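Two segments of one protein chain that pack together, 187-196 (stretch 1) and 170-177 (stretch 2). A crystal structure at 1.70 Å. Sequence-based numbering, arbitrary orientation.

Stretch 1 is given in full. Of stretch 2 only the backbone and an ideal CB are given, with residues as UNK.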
# COMPACT_ATOMS: atom_id res chain seq x y z
N SER A 187 3.88 11.30 0.72
CA SER A 187 3.71 12.12 1.91
C SER A 187 4.37 11.42 3.10
O SER A 187 5.07 10.42 2.94
CB SER A 187 2.23 12.36 2.16
OG SER A 187 2.00 13.35 3.14
N VAL A 188 4.14 11.96 4.29
CA VAL A 188 4.83 11.54 5.50
C VAL A 188 3.87 11.42 6.68
O VAL A 188 2.82 12.07 6.71
CB VAL A 188 5.97 12.53 5.83
CG1 VAL A 188 6.95 12.60 4.67
CG2 VAL A 188 5.42 13.92 6.17
N SER A 189 4.26 10.63 7.67
CA SER A 189 3.46 10.48 8.87
C SER A 189 4.26 9.83 9.97
O SER A 189 5.25 9.15 9.70
CB SER A 189 2.28 9.57 8.59
OG SER A 189 2.76 8.28 8.24
N PHE A 190 3.79 10.03 11.19
CA PHE A 190 4.21 9.23 12.34
C PHE A 190 2.99 8.39 12.76
O PHE A 190 1.83 8.85 12.65
CB PHE A 190 4.67 10.14 13.50
CG PHE A 190 5.52 9.43 14.52
CD1 PHE A 190 6.88 9.27 14.29
CD2 PHE A 190 4.96 8.90 15.68
CE1 PHE A 190 7.68 8.61 15.20
CE2 PHE A 190 5.75 8.23 16.60
CZ PHE A 190 7.13 8.10 16.36
N PRO A 191 3.22 7.15 13.20
CA PRO A 191 2.07 6.33 13.58
C PRO A 191 1.22 6.93 14.69
O PRO A 191 1.68 7.73 15.51
CB PRO A 191 2.68 5.00 14.04
CG PRO A 191 4.12 5.29 14.27
CD PRO A 191 4.48 6.41 13.34
N SER A 192 -0.05 6.52 14.69
CA SER A 192 -1.00 6.90 15.71
C SER A 192 -0.64 6.20 17.03
O SER A 192 0.22 5.30 17.03
CB SER A 192 -2.41 6.51 15.27
OG SER A 192 -2.58 5.11 15.29
N PRO A 193 -1.25 6.61 18.16
CA PRO A 193 -0.84 6.09 19.46
C PRO A 193 -0.82 4.56 19.64
O PRO A 193 0.08 4.04 20.31
CB PRO A 193 -1.84 6.72 20.42
CG PRO A 193 -2.14 8.03 19.80
CD PRO A 193 -2.20 7.73 18.32
N THR A 194 -1.78 3.87 19.05
CA THR A 194 -1.87 2.41 19.18
C THR A 194 -0.95 1.63 18.24
O THR A 194 -0.80 0.40 18.41
CB THR A 194 -3.29 1.92 18.92
OG1 THR A 194 -3.68 2.25 17.57
CG2 THR A 194 -4.28 2.51 19.98
N MET A 195 -0.34 2.31 17.26
CA MET A 195 0.34 1.65 16.16
C MET A 195 1.86 1.68 16.29
O MET A 195 2.44 2.67 16.75
CB MET A 195 -0.08 2.28 14.85
CG MET A 195 -1.58 2.13 14.58
SD MET A 195 -2.02 0.46 14.01
CE MET A 195 -2.81 -0.25 15.44
N SER A 196 2.47 0.58 15.84
CA SER A 196 3.92 0.38 15.91
C SER A 196 4.44 -0.18 14.58
O SER A 196 3.67 -0.75 13.80
CB SER A 196 4.25 -0.59 17.03
OG SER A 196 4.03 0.04 18.27
N UNK A 170 -2.01 2.08 4.35
CA UNK A 170 -0.66 2.50 3.96
C UNK A 170 0.02 3.10 5.21
O UNK A 170 -0.03 2.48 6.26
CB UNK A 170 -0.70 3.51 2.81
N UNK A 171 0.67 4.26 5.11
CA UNK A 171 1.04 5.02 6.35
C UNK A 171 0.29 6.36 6.39
O UNK A 171 0.83 7.41 6.78
CB UNK A 171 2.55 5.27 6.41
N UNK A 172 -0.99 6.29 5.99
CA UNK A 172 -1.89 7.43 6.04
C UNK A 172 -2.62 7.32 7.39
O UNK A 172 -3.68 6.65 7.49
CB UNK A 172 -2.86 7.45 4.86
N UNK A 173 -2.00 7.88 8.43
CA UNK A 173 -2.49 7.78 9.81
C UNK A 173 -3.44 8.91 10.16
O UNK A 173 -3.31 10.02 9.63
CB UNK A 173 -1.32 7.78 10.79
N UNK A 174 -4.36 8.66 11.10
CA UNK A 174 -5.17 9.76 11.65
C UNK A 174 -4.29 10.89 12.17
O UNK A 174 -3.26 10.64 12.80
CB UNK A 174 -6.07 9.25 12.77
N UNK A 175 -4.68 12.12 11.85
CA UNK A 175 -4.02 13.34 12.32
C UNK A 175 -2.51 13.41 12.00
O UNK A 175 -1.71 14.01 12.75
CB UNK A 175 -4.22 13.46 13.83
N UNK A 176 -2.13 12.80 10.86
CA UNK A 176 -0.81 12.96 10.26
C UNK A 176 -0.88 13.93 9.07
O UNK A 176 -1.96 14.21 8.54
CB UNK A 176 -0.26 11.60 9.82
N UNK A 177 0.28 14.41 8.62
CA UNK A 177 0.37 15.17 7.38
C UNK A 177 -0.33 14.44 6.21
O UNK A 177 -1.13 15.04 5.49
CB UNK A 177 1.84 15.43 7.04

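Position 170 lies beyond the reach of stretch 1, with nothing within 5.5 Å of its ideal CB. Its positive phi (47/-133) is a conformation glycine adopts most readily, but no contact here dictates the choice. The residue is Ala 170, which takes no part in the interface.

At 171 the CA-to-CB bond points toward stretch 1, and the ideal CB is already 3.5 Å from Ser 189 OG. That crowding favours a small side chain, or one that turns away beyond CB; a polar group would be tolerated. The backbone matters as much, because the carbonyl of 171 faces the same hydroxyl. The deposited residue is Ser 171. Ser 189 OG donates a hydrogen bond of 2.6 Å to Ser 171 O, a short link available to any residue here, while Ser 171 OG is hydrogen-bonded elsewhere in the structure.

Position 172 points away from stretch 1, which therefore sets no preference. It is Ile 172, with no contact across the pair.

Position 173 points toward the concave side of stretch 1. Its ideal CB lies 3.8 Å from Phe 190 O and 4.3 Å from Ser 192 N, and beyond it the chain from Ser 189 to Met 195 curves around a space bordered by Pro 191 and the CB of Met 195. A sizeable apolar side chain is expected: leucine or methionine could occupy part of the space, and a flat aromatic ring could lie against the proline. Phe 173 (chi1 m) fills it and has 84 Å² covered by stretch 1. Pro 191 CA sits 3.5 Å from the centroid of the Phe 173 ring and only 2° off its normal, a CH-pi contact over one face. Pro 191 CB reaches Phe 173 CZ at 3.8 Å, and Met 195 CB lies 3.8 Å from Phe 173 CE1. Ser 189 OG approaches the ring edge, 3.4 Å from Phe 173 CD2.

Position 174 points sideways, its ideal CB 5.2 Å from Ser 192 CB, so many side chains would fit. Its -54/137 backbone suits the second place of a type II turn and is compatible with proline. It is Pro 174, whose CD lies 4.3 Å from Ser 192 CB. A water donates to both Pro 174 O (3.2 Å) and Phe 190 O (2.7 Å), bridging the two backbones.

Position 175, third in that turn, has phi/psi of 55/31, favouring glycine, asparagine or aspartate. Asp 175 is found, clear of stretch 1.

At 176 the ideal CB is only 3.5 Å from Ser 189 CB, a tight approach that calls for a small residue such as alanine or serine. Ser 176 meets it, and its OG donates to Phe 173 O (2.7 Å), reinforcing the turn.

Position 177 points toward Val 188 O, 3.5 Å from its ideal CB, near the apolar Val 188 side chain. A compact aliphatic group would suit. Val 177 packs its CB 4.0 Å from Val 188 CG2, and its CG1 reaches Ser 187 OG at 3.6 Å.

Stretch 2 170-177: ASIFPDSV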
# COMPACT_ATOMS: atom_id res chain seq x y z
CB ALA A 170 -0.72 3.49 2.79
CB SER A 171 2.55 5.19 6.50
OG SER A 171 3.14 3.97 6.96
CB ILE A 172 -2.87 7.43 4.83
CG1 ILE A 172 -2.07 7.51 3.52
CG2 ILE A 172 -3.83 8.63 4.96
CD1 ILE A 172 -2.86 7.15 2.24
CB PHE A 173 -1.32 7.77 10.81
CG PHE A 173 -0.54 6.48 10.82
CD1 PHE A 173 -1.01 5.36 11.52
CD2 PHE A 173 0.64 6.36 10.12
CE1 PHE A 173 -0.30 4.18 11.52
CE2 PHE A 173 1.35 5.18 10.12
CZ PHE A 173 0.88 4.08 10.81
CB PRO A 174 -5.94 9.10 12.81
CG PRO A 174 -5.84 7.67 12.63
CD PRO A 174 -4.68 7.37 11.73
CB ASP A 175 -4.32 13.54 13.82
CG ASP A 175 -5.81 13.52 14.12
OD1 ASP A 175 -6.54 14.42 13.66
OD2 ASP A 175 -6.29 12.57 14.80
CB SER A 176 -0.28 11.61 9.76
OG SER A 176 -1.01 11.14 8.63
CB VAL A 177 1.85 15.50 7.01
CG1 VAL A 177 1.94 16.00 5.59
CG2 VAL A 177 2.41 16.54 7.98
O HOH W 1 -0.06 10.73 13.16
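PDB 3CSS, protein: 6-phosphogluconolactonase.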